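Local atomic coordinates of TOG array regulator of axonemal microtubules protein 1 (Mus musculus, PDB entry 5DN7), a protein that takes part in building cilia, binding microtubules and promoting their polymerization through its TOG domains, of which this chain is the second. Residues Val65-Asp76 with Phe104-Val115; Val143-Leu151 with Val162-Leu170. All coordinates share one frame; numbering follows the deposited sequence.

Contact 1 of 2, residues Val65-Asp76 with Phe104-Val115; sequences VGFISLLYNLLD and FLGPVIAASVKV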
loop_
_atom_site.group_PDB
_atom_site.type_symbol
_atom_site.label_atom_id
_atom_site.label_comp_id
_atom_site.label_asym_id
_atom_site.label_seq_id
_atom_site.Cartn_x
_atom_site.Cartn_y
_atom_site.Cartn_z
ATOM N N VAL A 65 0.917 20.533 -5.060
ATOM C CA VAL A 65 2.054 20.143 -4.225
ATOM C C VAL A 65 1.873 20.660 -2.795
ATOM O O VAL A 65 2.089 19.924 -1.807
ATOM C CB VAL A 65 3.398 20.674 -4.802
ATOM C CG1 VAL A 65 4.556 20.399 -3.846
ATOM C CG2 VAL A 65 3.686 20.049 -6.152
ATOM N N GLY A 66 1.471 21.925 -2.680
ATOM C CA GLY A 66 1.180 22.473 -1.364
ATOM C C GLY A 66 0.113 21.680 -0.613
ATOM O O GLY A 66 0.312 21.277 0.535
ATOM N N PHE A 67 -1.013 21.446 -1.281
ATOM C CA PHE A 67 -2.152 20.725 -0.714
ATOM C C PHE A 67 -1.754 19.344 -0.208
ATOM O O PHE A 67 -2.054 18.962 0.926
ATOM C CB PHE A 67 -3.252 20.604 -1.774
ATOM C CG PHE A 67 -4.561 20.068 -1.248
ATOM C CD1 PHE A 67 -5.241 20.726 -0.237
ATOM C CD2 PHE A 67 -5.125 18.935 -1.791
ATOM C CE1 PHE A 67 -6.447 20.241 0.241
ATOM C CE2 PHE A 67 -6.330 18.455 -1.319
ATOM C CZ PHE A 67 -6.988 19.110 -0.301
ATOM N N ILE A 68 -1.074 18.598 -1.069
ATOM C CA ILE A 68 -0.637 17.259 -0.720
ATOM C C ILE A 68 0.324 17.329 0.472
ATOM O O ILE A 68 0.269 16.481 1.362
ATOM C CB ILE A 68 0.020 16.549 -1.928
ATOM C CG1 ILE A 68 -1.058 16.126 -2.928
ATOM C CG2 ILE A 68 0.804 15.330 -1.482
ATOM C CD1 ILE A 68 -0.546 15.841 -4.318
ATOM N N SER A 69 1.163 18.364 0.505
ATOM C CA SER A 69 2.077 18.588 1.629
ATOM C C SER A 69 1.307 18.762 2.955
ATOM O O SER A 69 1.631 18.155 3.992
ATOM C CB SER A 69 2.950 19.813 1.324
ATOM O OG SER A 69 3.952 20.015 2.301
ATOM N N LEU A 70 0.257 19.572 2.898
ATOM C CA LEU A 70 -0.652 19.751 4.020
ATOM C C LEU A 70 -1.246 18.420 4.502
ATOM O O LEU A 70 -1.212 18.107 5.705
ATOM C CB LEU A 70 -1.782 20.701 3.632
ATOM C CG LEU A 70 -2.806 20.919 4.735
ATOM C CD1 LEU A 70 -2.122 21.604 5.911
ATOM C CD2 LEU A 70 -3.966 21.739 4.230
ATOM N N LEU A 71 -1.778 17.636 3.566
ATOM C CA LEU A 71 -2.316 16.320 3.908
ATOM C C LEU A 71 -1.251 15.444 4.571
ATOM O O LEU A 71 -1.531 14.724 5.527
ATOM C CB LEU A 71 -2.877 15.626 2.666
ATOM C CG LEU A 71 -4.039 16.376 2.005
ATOM C CD1 LEU A 71 -4.634 15.584 0.862
ATOM C CD2 LEU A 71 -5.116 16.741 3.010
ATOM N N TYR A 72 -0.024 15.527 4.078
ATOM C CA TYR A 72 1.060 14.733 4.624
ATOM C C TYR A 72 1.318 15.132 6.071
ATOM O O TYR A 72 1.577 14.280 6.927
ATOM C CB TYR A 72 2.326 14.901 3.776
ATOM C CG TYR A 72 3.490 14.030 4.204
ATOM C CD1 TYR A 72 3.486 12.662 3.949
ATOM C CD2 TYR A 72 4.601 14.579 4.853
ATOM C CE1 TYR A 72 4.547 11.855 4.330
ATOM C CE2 TYR A 72 5.674 13.783 5.234
ATOM C CZ TYR A 72 5.639 12.416 4.973
ATOM O OH TYR A 72 6.691 11.601 5.349
ATOM N N ASN A 73 1.269 16.406 6.367
ATOM C CA ASN A 73 1.379 16.826 7.730
ATOM C C ASN A 73 0.230 16.406 8.619
ATOM O O ASN A 73 0.422 16.067 9.730
ATOM C CB ASN A 73 1.717 18.300 7.828
ATOM C CG ASN A 73 3.096 18.607 7.294
ATOM O OD1 ASN A 73 3.262 19.531 6.539
ATOM N ND2 ASN A 73 4.075 17.833 7.673
ATOM N N LEU A 74 -0.970 16.442 8.094
ATOM C CA LEU A 74 -2.142 16.054 8.869
ATOM C C LEU A 74 -2.099 14.574 9.274
ATOM O O LEU A 74 -2.668 14.185 10.291
ATOM C CB LEU A 74 -3.410 16.352 8.079
ATOM C CG LEU A 74 -3.714 17.839 7.893
ATOM C CD1 LEU A 74 -4.940 18.046 7.017
ATOM C CD2 LEU A 74 -3.915 18.492 9.256
ATOM N N LEU A 75 -1.408 13.753 8.492
ATOM C CA LEU A 75 -1.281 12.339 8.821
ATOM C C LEU A 75 -0.333 12.106 9.999
ATOM O O LEU A 75 -0.178 10.978 10.461
ATOM C CB LEU A 75 -0.809 11.545 7.608
ATOM C CG LEU A 75 -1.766 11.543 6.423
ATOM C CD1 LEU A 75 -1.122 10.840 5.262
ATOM C CD2 LEU A 75 -3.098 10.877 6.790
ATOM N N ASP A 76 0.301 13.171 10.478
ATOM C CA ASP A 76 1.141 13.088 11.675
ATOM C C ASP A 76 0.354 13.249 12.963
ATOM O O ASP A 76 0.912 13.110 14.051
ATOM C CB ASP A 76 2.237 14.149 11.645
ATOM C CG ASP A 76 3.335 13.817 10.677
ATOM O OD1 ASP A 76 3.775 12.642 10.658
ATOM O OD2 ASP A 76 3.755 14.735 9.936
ATOM N N PHE A 104 1.959 12.640 -9.111
ATOM C CA PHE A 104 2.260 12.707 -7.674
ATOM C C PHE A 104 2.453 11.355 -6.984
ATOM O O PHE A 104 2.189 11.212 -5.779
ATOM C CB PHE A 104 1.150 13.470 -6.955
ATOM C CG PHE A 104 0.943 14.848 -7.480
ATOM C CD1 PHE A 104 1.754 15.885 -7.058
ATOM C CD2 PHE A 104 -0.052 15.112 -8.400
ATOM C CE1 PHE A 104 1.573 17.153 -7.544
ATOM C CE2 PHE A 104 -0.232 16.379 -8.896
ATOM C CZ PHE A 104 0.577 17.404 -8.462
ATOM N N LEU A 105 2.915 10.371 -7.743
ATOM C CA LEU A 105 3.004 9.003 -7.256
ATOM C C LEU A 105 3.868 8.862 -5.994
ATOM O O LEU A 105 3.507 8.159 -5.028
ATOM C CB LEU A 105 3.554 8.118 -8.362
ATOM C CG LEU A 105 3.406 6.621 -8.160
ATOM C CD1 LEU A 105 1.932 6.304 -7.979
ATOM C CD2 LEU A 105 4.004 5.892 -9.358
ATOM N N GLY A 106 5.009 9.545 -6.014
ATOM C CA GLY A 106 5.972 9.502 -4.925
ATOM C C GLY A 106 5.441 10.019 -3.604
ATOM O O GLY A 106 5.453 9.291 -2.601
ATOM N N PRO A 107 5.010 11.294 -3.582
ATOM C CA PRO A 107 4.344 11.897 -2.426
ATOM C C PRO A 107 3.137 11.094 -1.915
ATOM O O PRO A 107 3.037 10.870 -0.712
ATOM C CB PRO A 107 3.900 13.262 -2.962
ATOM C CG PRO A 107 4.921 13.612 -3.945
ATOM C CD PRO A 107 5.341 12.308 -4.600
ATOM N N VAL A 108 2.240 10.671 -2.798
ATOM C CA VAL A 108 1.061 9.944 -2.340
ATOM C C VAL A 108 1.497 8.621 -1.702
ATOM O O VAL A 108 0.970 8.226 -0.660
ATOM C CB VAL A 108 0.039 9.702 -3.477
ATOM C CG1 VAL A 108 -1.094 8.762 -3.013
ATOM C CG2 VAL A 108 -0.553 11.019 -3.942
ATOM N N ILE A 109 2.488 7.951 -2.290
ATOM C CA ILE A 109 2.960 6.700 -1.689
ATOM C C ILE A 109 3.679 6.934 -0.340
ATOM O O ILE A 109 3.512 6.142 0.579
ATOM C CB ILE A 109 3.871 5.899 -2.658
ATOM C CG1 ILE A 109 3.008 5.160 -3.680
ATOM C CG2 ILE A 109 4.709 4.867 -1.905
ATOM C CD1 ILE A 109 3.797 4.225 -4.627
ATOM N N ALA A 110 4.441 8.018 -0.197
ATOM C CA ALA A 110 5.089 8.280 1.090
ATOM C C ALA A 110 4.014 8.522 2.159
ATOM O O ALA A 110 4.060 7.952 3.289
ATOM C CB ALA A 110 6.031 9.467 0.994
ATOM N N ALA A 111 3.027 9.335 1.777
ATOM C CA ALA A 111 1.890 9.610 2.656
ATOM C C ALA A 111 1.202 8.316 3.074
ATOM O O ALA A 111 0.864 8.126 4.240
ATOM C CB ALA A 111 0.897 10.548 1.986
ATOM N N SER A 112 1.018 7.406 2.135
ATOM C CA SER A 112 0.308 6.177 2.451
ATOM C C SER A 112 1.142 5.207 3.296
ATOM O O SER A 112 0.606 4.477 4.148
ATOM C CB SER A 112 -0.155 5.515 1.164
ATOM O OG SER A 112 -1.007 6.414 0.462
ATOM N N VAL A 113 2.450 5.203 3.086
ATOM C CA VAL A 113 3.308 4.329 3.861
ATOM C C VAL A 113 3.348 4.791 5.327
ATOM O O VAL A 113 3.359 3.953 6.246
ATOM C CB VAL A 113 4.749 4.270 3.286
ATOM C CG1 VAL A 113 5.682 3.553 4.269
ATOM C CG2 VAL A 113 4.751 3.565 1.937
ATOM N N LYS A 114 3.362 6.108 5.546
ATOM C CA LYS A 114 3.322 6.629 6.914
ATOM C C LYS A 114 2.241 5.985 7.811
ATOM O O LYS A 114 2.518 5.641 8.959
ATOM C CB LYS A 114 3.116 8.143 6.902
ATOM C CG LYS A 114 3.088 8.740 8.300
ATOM C CD LYS A 114 2.749 10.223 8.290
ATOM C CE LYS A 114 3.832 11.039 7.619
ATOM N NZ LYS A 114 3.515 12.493 7.622
ATOM N N VAL A 115 1.019 5.819 7.298
ATOM C CA VAL A 115 -0.082 5.327 8.123
ATOM C C VAL A 115 -0.159 3.796 8.178
ATOM O O VAL A 115 -1.042 3.250 8.822
ATOM C CB VAL A 115 -1.457 5.869 7.640
ATOM C CG1 VAL A 115 -1.498 7.386 7.746
ATOM C CG2 VAL A 115 -1.791 5.370 6.210
#
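Lys-114 reaches from helix 105-114 across to the C-terminal end of helix 61-74, where its ammonium group sits over a face of the Tyr-72 ring. NZ lies 3.3 Å from the ring centroid and only 8° off the normal, a cation-pi contact. The chain runs extended toward helix 61-74, and a bend at chi3 (-66°) swings CE over the ring, carrying NZ to its centre. NZ also donates to Tyr-72 O at 2.7 Å, from above the carbonyl plane, and forms a salt bridge with Asp-76 OD1 at 3.1 Å, weak as a hydrogen bond. Tyr-72 presents its edge to the other helix: Ala-111 CA lies in the ring plane, 3.7 Å from CD1, and the small alanine lets the ring come this close. Leu-75 CD1 touches Ala-111 CB at 3.9 Å and its CD2 meets Val-115 CG1. At the opposite end Ile-68 CD1 rests on a face of Phe-104, offset toward the rim, 3.6 Å from CD1 of that ring, while Val-65 CG2 comes in at the ring edge. The two nearly parallel helices (10°) belong to successive predicted HEAT repeats of the TOG solenoid. One cation is thus shared among a pi face, a carboxylate and a main-chain carbonyl near a helix C-terminus, all expected to favour the charged form of Lys-114 and restrict its swing.

Contact 2 of 2, residues Val143-Leu151 with Val162-Leu170; sequences VLSLLLENL and VVNICICSL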
loop_
_atom_site.group_PDB
_atom_site.type_symbol
_atom_site.label_atom_id
_atom_site.label_comp_id
_atom_site.label_asym_id
_atom_site.label_seq_id
_atom_site.Cartn_x
_atom_site.Cartn_y
_atom_site.Cartn_z
ATOM N N VAL A 143 3.892 0.731 -8.804
ATOM C CA VAL A 143 3.448 0.887 -7.409
ATOM C C VAL A 143 4.238 -0.047 -6.501
ATOM O O VAL A 143 4.822 0.393 -5.517
ATOM C CB VAL A 143 1.948 0.594 -7.237
ATOM C CG1 VAL A 143 1.561 0.561 -5.735
ATOM C CG2 VAL A 143 1.103 1.604 -7.972
ATOM N N LEU A 144 4.303 -1.328 -6.866
ATOM C CA LEU A 144 4.943 -2.311 -6.007
ATOM C C LEU A 144 6.449 -2.109 -5.876
ATOM O O LEU A 144 6.989 -2.369 -4.815
ATOM C CB LEU A 144 4.664 -3.737 -6.484
ATOM C CG LEU A 144 3.241 -4.300 -6.343
ATOM C CD1 LEU A 144 3.216 -5.828 -6.516
ATOM C CD2 LEU A 144 2.617 -3.895 -5.020
ATOM N N SER A 145 7.138 -1.667 -6.921
ATOM C CA SER A 145 8.597 -1.480 -6.793
ATOM C C SER A 145 8.917 -0.314 -5.839
ATOM O O SER A 145 9.760 -0.439 -4.867
ATOM C CB SER A 145 9.223 -1.248 -8.168
ATOM O OG SER A 145 8.945 -2.352 -9.019
ATOM N N LEU A 146 8.202 0.792 -6.088
ATOM C CA LEU A 146 8.317 1.921 -5.176
ATOM C C LEU A 146 8.050 1.452 -3.751
ATOM O O LEU A 146 8.845 1.656 -2.861
ATOM C CB LEU A 146 7.355 3.046 -5.551
ATOM C CG LEU A 146 7.597 3.639 -6.938
ATOM C CD1 LEU A 146 6.709 4.859 -7.191
ATOM C CD2 LEU A 146 9.079 3.974 -7.102
ATOM N N LEU A 147 6.933 0.764 -3.571
ATOM C CA LEU A 147 6.478 0.349 -2.258
ATOM C C LEU A 147 7.428 -0.610 -1.562
ATOM O O LEU A 147 7.601 -0.548 -0.352
ATOM C CB LEU A 147 5.101 -0.293 -2.392
ATOM C CG LEU A 147 4.381 -0.617 -1.098
ATOM C CD1 LEU A 147 4.297 0.646 -0.209
ATOM C CD2 LEU A 147 2.999 -1.161 -1.428
ATOM N N LEU A 148 8.056 -1.475 -2.345
ATOM C CA LEU A 148 8.892 -2.544 -1.824
ATOM C C LEU A 148 10.216 -2.015 -1.334
ATOM O O LEU A 148 10.861 -2.665 -0.511
ATOM C CB LEU A 148 9.133 -3.633 -2.876
ATOM C CG LEU A 148 8.027 -4.695 -2.866
ATOM C CD1 LEU A 148 8.068 -5.588 -4.122
ATOM C CD2 LEU A 148 8.168 -5.531 -1.651
ATOM N N GLU A 149 10.619 -0.826 -1.710
ATOM C CA GLU A 149 11.753 -0.210 -1.067
ATOM C C GLU A 149 11.540 -0.072 0.447
ATOM O O GLU A 149 12.477 -0.013 1.182
ATOM C CB GLU A 149 12.127 1.108 -1.734
ATOM C CG GLU A 149 12.944 0.908 -3.005
ATOM C CD GLU A 149 13.165 2.157 -3.845
ATOM O OE1 GLU A 149 13.707 3.152 -3.346
ATOM O OE2 GLU A 149 12.827 2.145 -5.037
ATOM N N ASN A 150 10.289 -0.115 0.896
ATOM C CA ASN A 150 9.995 0.064 2.312
ATOM C C ASN A 150 10.044 -1.224 3.093
ATOM O O ASN A 150 9.630 -1.266 4.246
ATOM C CB ASN A 150 8.637 0.709 2.506
ATOM C CG ASN A 150 8.617 2.121 2.012
ATOM O OD1 ASN A 150 8.942 3.041 2.759
ATOM N ND2 ASN A 150 8.247 2.312 0.736
ATOM N N LEU A 151 10.565 -2.275 2.477
ATOM C CA LEU A 151 10.927 -3.461 3.247
ATOM C C LEU A 151 12.123 -3.221 4.164
ATOM O O LEU A 151 12.436 -4.064 4.996
ATOM C CB LEU A 151 11.231 -4.632 2.325
ATOM C CG LEU A 151 10.000 -5.406 1.855
ATOM C CD1 LEU A 151 10.461 -6.685 1.146
ATOM C CD2 LEU A 151 9.030 -5.719 3.009
ATOM N N VAL A 162 3.418 -3.929 3.550
ATOM C CA VAL A 162 4.020 -3.920 2.223
ATOM C C VAL A 162 3.806 -5.283 1.571
ATOM O O VAL A 162 3.328 -5.386 0.418
ATOM C CB VAL A 162 5.535 -3.604 2.273
ATOM C CG1 VAL A 162 6.189 -3.955 0.934
ATOM C CG2 VAL A 162 5.763 -2.141 2.614
ATOM N N VAL A 163 4.143 -6.335 2.321
ATOM C CA VAL A 163 3.951 -7.668 1.763
ATOM C C VAL A 163 2.453 -7.944 1.462
ATOM O O VAL A 163 2.109 -8.480 0.402
ATOM C CB VAL A 163 4.496 -8.767 2.697
ATOM C CG1 VAL A 163 4.389 -10.140 2.015
ATOM C CG2 VAL A 163 5.915 -8.474 3.068
ATOM N N ASN A 164 1.563 -7.542 2.362
ATOM C CA ASN A 164 0.144 -7.814 2.113
ATOM C C ASN A 164 -0.401 -7.054 0.904
ATOM O O ASN A 164 -1.265 -7.554 0.183
ATOM C CB ASN A 164 -0.714 -7.482 3.339
ATOM C CG ASN A 164 -0.630 -8.549 4.437
ATOM O OD1 ASN A 164 -0.484 -9.746 4.168
ATOM N ND2 ASN A 164 -0.731 -8.105 5.685
ATOM N N ILE A 165 0.094 -5.841 0.692
ATOM C CA ILE A 165 -0.331 -5.044 -0.457
ATOM C C ILE A 165 0.194 -5.683 -1.749
ATOM O O ILE A 165 -0.485 -5.655 -2.787
ATOM C CB ILE A 165 0.143 -3.572 -0.315
ATOM C CG1 ILE A 165 -0.660 -2.875 0.786
ATOM C CG2 ILE A 165 -0.017 -2.792 -1.611
ATOM C CD1 ILE A 165 -0.011 -1.533 1.256
ATOM N N CYS A 166 1.398 -6.263 -1.682
ATOM C CA CYS A 166 1.876 -7.073 -2.798
ATOM C C CYS A 166 0.922 -8.254 -3.089
ATOM O O CYS A 166 0.549 -8.494 -4.259
ATOM C CB CYS A 166 3.301 -7.579 -2.530
ATOM S SG CYS A 166 4.534 -6.254 -2.581
ATOM N N ILE A 167 0.513 -8.971 -2.041
ATOM C CA ILE A 167 -0.422 -10.095 -2.214
ATOM C C ILE A 167 -1.715 -9.640 -2.884
ATOM O O ILE A 167 -2.215 -10.251 -3.841
ATOM C CB ILE A 167 -0.786 -10.758 -0.877
ATOM C CG1 ILE A 167 0.446 -11.374 -0.231
ATOM C CG2 ILE A 167 -1.911 -11.823 -1.069
ATOM C CD1 ILE A 167 0.232 -11.760 1.229
ATOM N N CYS A 168 -2.238 -8.538 -2.371
ATOM C CA CYS A 168 -3.447 -7.951 -2.895
ATOM C C CYS A 168 -3.314 -7.648 -4.407
ATOM O O CYS A 168 -4.185 -7.995 -5.231
ATOM C CB CYS A 168 -3.758 -6.697 -2.087
ATOM S SG CYS A 168 -5.192 -5.772 -2.641
ATOM N N SER A 169 -2.199 -7.014 -4.745
ATOM C CA SER A 169 -1.844 -6.697 -6.119
ATOM C C SER A 169 -1.828 -7.941 -7.028
ATOM O O SER A 169 -2.412 -7.938 -8.113
ATOM C CB SER A 169 -0.468 -6.009 -6.137
ATOM O OG SER A 169 -0.298 -5.224 -7.293
ATOM N N LEU A 170 -1.176 -9.001 -6.570
ATOM C CA LEU A 170 -1.007 -10.193 -7.375
ATOM C C LEU A 170 -2.323 -10.961 -7.504
ATOM O O LEU A 170 -2.488 -11.749 -8.430
ATOM C CB LEU A 170 0.053 -11.108 -6.773
ATOM C CG LEU A 170 1.510 -10.663 -6.867
ATOM C CD1 LEU A 170 2.304 -11.241 -5.682
ATOM C CD2 LEU A 170 2.086 -11.132 -8.214
#
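Helices 140-148 and 156-172 run antiparallel here, their short axes 169° apart in direction and 10.2 Å apart at closest approach, with Leu-144 opposite Cys-166 and Leu-148 opposite Val-162. Val-162 points toward the other helix and meets several of its side chains: CG1 touches Leu-148 CD2 at 3.6 Å and Leu-151 CD2 at 3.9 Å, while CG2 lies by Asn-150 CB. A branched, compact valine fits among these longer side chains. Leu-147, its CG anti to the backbone N (chi1 -172°), crosses Ile-165 at about a right angle and presses CD2 to within 3.4 Å of Ile-165 CG2, a tight fit. Cys-166 SG sits between two leucines, 3.8 Å from Leu-148 CD2 and 3.9 Å from Leu-144 CD2, a small apolar surface that lets both approach. Leu-144 also lays CD1 against Ser-169 OG at 3.6 Å. With an alanine in place of Leu-144 both methyls are gone, and a gap is likely to open beside Cys-166 and Ser-169. Within segment 143-151, Asn-150 ND2 donates to Leu-147 O at 3.1 Å, with an N-H...O angle of 158°, joining the backbone N of Asn-150 on the same face of that carbonyl. Two antiparallel helices joined by a short link and packed through aliphatic side chains form the hairpin of a HEAT repeat, here the predicted repeat 139-176 of the TOG solenoid.

Contact 1 joins first helices of successive predicted HEAT repeats, side by side and nearly parallel, whereas contact 2 closes the antiparallel pair within a single repeat. Their chemistry follows their place: contact 2 is buried near the middle of the chain and has no hydrogen bond between its segments, while contact 1 is partly exposed and adds a charged, aromatic cluster to its apolar part. The two are neighbours in the solenoid, their centres about 18 Å apart. Helix 105-114 packs its other side on helix 140-148, with Leu-105 and Ile-109 against Leu-146 and Val-113 against Leu-147 and Asn-150, so the stacking between repeats carries on from contact 1 into contact 2.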